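Local coordinates for hemolysin-related protein (Vibrio cholerae serotype O1, PDB 6MLT) that is a secreted matrix protein of cholera biofilms that binds calcium and probably contributes to adhesion by recognising carbohydrate, at residues Ile513-Gly518 / Leu537-Asp543. Numbering follows the deposited sequence.
Sequences IANSSG and LIMVAND
Ile513-Gly518 and Leu537-Asp543 pack where two neighbouring four-stranded antiparallel sheets meet, in a buried contact that is apolar at one end and polar at the other. Strand 509-514 is the outermost strand of its sheet, whereas strand 536-541 lies inside the next, paired with 525-527 and 553-559. At the apolar end the side chains of Ile513 and Leu537 meet head-on, CD1 of Ile513 lying 3.8 Å from CD2 of Leu537, and the CE methyl of Met539 comes in beside them; Met499 and Tyr557 add to this cluster. Asn515 makes the transition to the polar end. With CG anti to the backbone N (chi1 -168°), its amide lies alongside the Met539 side chain, the two running in opposite directions, CG of Asn515 3.4 Å from SD of Met539, and ND2 donates to Val540 O at 3.0 Å. That bond runs nearly within the amide plane of Asn515 but meets the carbonyl of Val540 from above its plane.

Beyond the strands, Asn542 is gripped by backbone and side chain. Its N donates to Ser516 O (3.0 Å), while its OD1 accepts Gly518 N on an in-plane lone pair at 2.8 Å. ND2 of the same amide donates to Ser517 OG (3.0 Å) and also bonds Val31 O, fixing the amide's rotation; Ser517 OG is further held by Glu522. Ser516 OG lies 2.9 Å from Asn542 O and is also bonded to Val550 N. These bonds between the loops after the two strands supplement the face-to-face packing of successive four-stranded antiparallel blades, which is characteristic of a beta-propeller.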
ATOM      1  N   ILE A 513      -3.504 -23.182  12.226  1.00 21.21           N
ATOM      2  CA  ILE A 513      -4.926 -23.506  12.208  1.00 23.52           C
ATOM      3  C   ILE A 513      -5.149 -24.545  11.123  1.00 22.08           C
ATOM      4  O   ILE A 513      -4.757 -24.326   9.971  1.00 19.41           O
ATOM      5  CB  ILE A 513      -5.785 -22.253  11.946  1.00 22.00           C
ATOM      6  CG1 ILE A 513      -5.710 -21.302  13.141  1.00 23.12           C
ATOM      7  CG2 ILE A 513      -7.237 -22.633  11.639  1.00 26.49           C
ATOM      8  CD1 ILE A 513      -6.341 -19.939  12.895  1.00 21.58           C
ATOM      9  N   ALA A 514      -5.774 -25.666  11.483  1.00 20.22           N
ATOM     10  CA  ALA A 514      -6.106 -26.681  10.494  1.00 20.34           C
ATOM     11  C   ALA A 514      -7.126 -26.118   9.509  1.00 20.81           C
ATOM     12  O   ALA A 514      -8.210 -25.683   9.909  1.00 23.21           O
ATOM     13  CB  ALA A 514      -6.654 -27.931  11.182  1.00 21.76           C
ATOM     14  N   ASN A 515      -6.776 -26.135   8.226  1.00 19.78           N
ATOM     15  CA  ASN A 515      -7.610 -25.542   7.183  1.00 17.65           C
ATOM     16  C   ASN A 515      -7.095 -26.050   5.846  1.00 19.47           C
ATOM     17  O   ASN A 515      -5.942 -25.779   5.490  1.00 20.38           O
ATOM     18  CB  ASN A 515      -7.554 -24.014   7.252  1.00 18.85           C
ATOM     19  CG  ASN A 515      -8.610 -23.342   6.391  1.00 19.51           C
ATOM     20  OD1 ASN A 515      -9.795 -23.356   6.719  1.00 18.48           O
ATOM     21  ND2 ASN A 515      -8.177 -22.733   5.293  1.00 17.35           N
ATOM     22  N   SER A 516      -7.926 -26.791   5.115  1.00 17.44           N
ATOM     23  CA  SER A 516      -7.471 -27.484   3.918  1.00 17.94           C
ATOM     24  C   SER A 516      -7.896 -26.760   2.646  1.00 18.92           C
ATOM     25  O   SER A 516      -8.902 -26.044   2.613  1.00 17.89           O
ATOM     26  CB  SER A 516      -7.995 -28.921   3.875  1.00 17.92           C
ATOM     27  OG  SER A 516      -9.413 -28.975   3.931  1.00 18.62           O
ATOM     28  N   SER A 517      -7.115 -26.977   1.587  1.00 20.16           N
ATOM     29  CA  SER A 517      -7.437 -26.453   0.267  1.00 21.20           C
ATOM     30  C   SER A 517      -6.604 -27.161  -0.791  1.00 19.42           C
ATOM     31  O   SER A 517      -5.424 -27.463  -0.564  1.00 17.94           O
ATOM     32  CB  SER A 517      -7.192 -24.940   0.192  1.00 19.88           C
ATOM     33  OG  SER A 517      -7.496 -24.457  -1.111  1.00 17.96           O
ATOM     34  N   GLY A 518      -7.219 -27.418  -1.949  1.00 17.39           N
ATOM     35  CA  GLY A 518      -6.440 -27.771  -3.125  1.00 18.32           C
ATOM     36  C   GLY A 518      -5.476 -26.673  -3.520  1.00 19.72           C
ATOM     37  O   GLY A 518      -4.447 -26.950  -4.149  1.00 21.70           O
ATOM     38  N   LEU A 537     -10.280 -13.117  11.800  1.00 18.54           N
ATOM     39  CA  LEU A 537      -9.437 -13.790  10.817  1.00 18.31           C
ATOM     40  C   LEU A 537     -10.312 -14.724   9.985  1.00 17.85           C
ATOM     41  O   LEU A 537     -10.873 -15.691  10.517  1.00 17.48           O
ATOM     42  CB  LEU A 537      -8.330 -14.579  11.509  1.00 18.85           C
ATOM     43  CG  LEU A 537      -7.575 -15.610  10.662  1.00 20.70           C
ATOM     44  CD1 LEU A 537      -6.883 -14.949   9.481  1.00 21.41           C
ATOM     45  CD2 LEU A 537      -6.570 -16.368  11.519  1.00 24.60           C
ATOM     46  N   ILE A 538     -10.407 -14.447   8.685  1.00 17.00           N
ATOM     47  CA  ILE A 538     -11.337 -15.122   7.778  1.00 17.55           C
ATOM     48  C   ILE A 538     -10.541 -15.958   6.786  1.00 18.95           C
ATOM     49  O   ILE A 538      -9.624 -15.442   6.134  1.00 18.65           O
ATOM     50  CB  ILE A 538     -12.214 -14.105   7.027  1.00 18.39           C
ATOM     51  CG1 ILE A 538     -12.973 -13.211   8.013  1.00 21.38           C
ATOM     52  CG2 ILE A 538     -13.197 -14.827   6.085  1.00 18.19           C
ATOM     53  CD1 ILE A 538     -12.997 -11.754   7.625  1.00 21.97           C
ATOM     54  N   MET A 539     -10.917 -17.230   6.628  1.00 16.53           N
ATOM     55  CA  MET A 539     -10.255 -18.094   5.663  1.00 21.01           C
ATOM     56  C   MET A 539     -11.263 -19.038   5.023  1.00 17.70           C
ATOM     57  O   MET A 539     -12.296 -19.373   5.611  1.00 17.72           O
ATOM     58  CB  MET A 539      -9.115 -18.898   6.311  1.00 23.22           C
ATOM     59  CG  MET A 539      -9.550 -19.887   7.363  1.00 24.27           C
ATOM     60  SD  MET A 539      -8.149 -20.548   8.297  1.00 22.89           S
ATOM     61  CE  MET A 539      -7.690 -19.110   9.264  1.00 19.95           C
ATOM     62  N   VAL A 540     -10.948 -19.466   3.806  1.00 18.55           N
ATOM     63  CA  VAL A 540     -11.819 -20.351   3.041  1.00 16.84           C
ATOM     64  C   VAL A 540     -11.179 -21.730   2.969  1.00 18.19           C
ATOM     65  O   VAL A 540      -9.958 -21.877   3.077  1.00 16.20           O
ATOM     66  CB  VAL A 540     -12.096 -19.775   1.637  1.00 17.59           C
ATOM     67  CG1 VAL A 540     -12.670 -18.372   1.757  1.00 18.12           C
ATOM     68  CG2 VAL A 540     -10.821 -19.766   0.792  1.00 18.66           C
ATOM     69  N   ALA A 541     -12.018 -22.748   2.796  1.00 15.70           N
ATOM     70  CA  ALA A 541     -11.557 -24.124   2.854  1.00 17.35           C
ATOM     71  C   ALA A 541     -12.338 -24.985   1.876  1.00 17.39           C
ATOM     72  O   ALA A 541     -13.489 -24.690   1.530  1.00 19.75           O
ATOM     73  CB  ALA A 541     -11.692 -24.704   4.266  1.00 17.25           C
ATOM     74  N   ASN A 542     -11.691 -26.065   1.447  1.00 16.75           N
ATOM     75  CA  ASN A 542     -12.313 -27.069   0.604  1.00 18.49           C
ATOM     76  C   ASN A 542     -11.652 -28.403   0.902  1.00 17.91           C
ATOM     77  O   ASN A 542     -10.488 -28.456   1.318  1.00 18.10           O
ATOM     78  CB  ASN A 542     -12.184 -26.710  -0.879  1.00 17.56           C
ATOM     79  CG  ASN A 542     -10.751 -26.447  -1.280  1.00 19.18           C
ATOM     80  OD1 ASN A 542      -9.997 -27.379  -1.570  1.00 20.12           O
ATOM     81  ND2 ASN A 542     -10.361 -25.176  -1.288  1.00 17.45           N
ATOM     82  N   ASP A 543     -12.400 -29.484   0.676  1.00 18.39           N
ATOM     83  CA  ASP A 543     -11.925 -30.815   1.028  1.00 19.08           C
ATOM     84  C   ASP A 543     -12.248 -31.841  -0.050  1.00 20.60           C
ATOM     85  O   ASP A 543     -12.339 -33.040   0.240  1.00 20.89           O
ATOM     86  CB  ASP A 543     -12.508 -31.268   2.375  1.00 20.65           C
ATOM     87  CG  ASP A 543     -14.026 -31.239   2.405  1.00 26.76           C
ATOM     88  OD1 ASP A 543     -14.653 -31.052   1.341  1.00 24.86           O
ATOM     89  OD2 ASP A 543     -14.594 -31.410   3.512  1.00 27.13           O
TER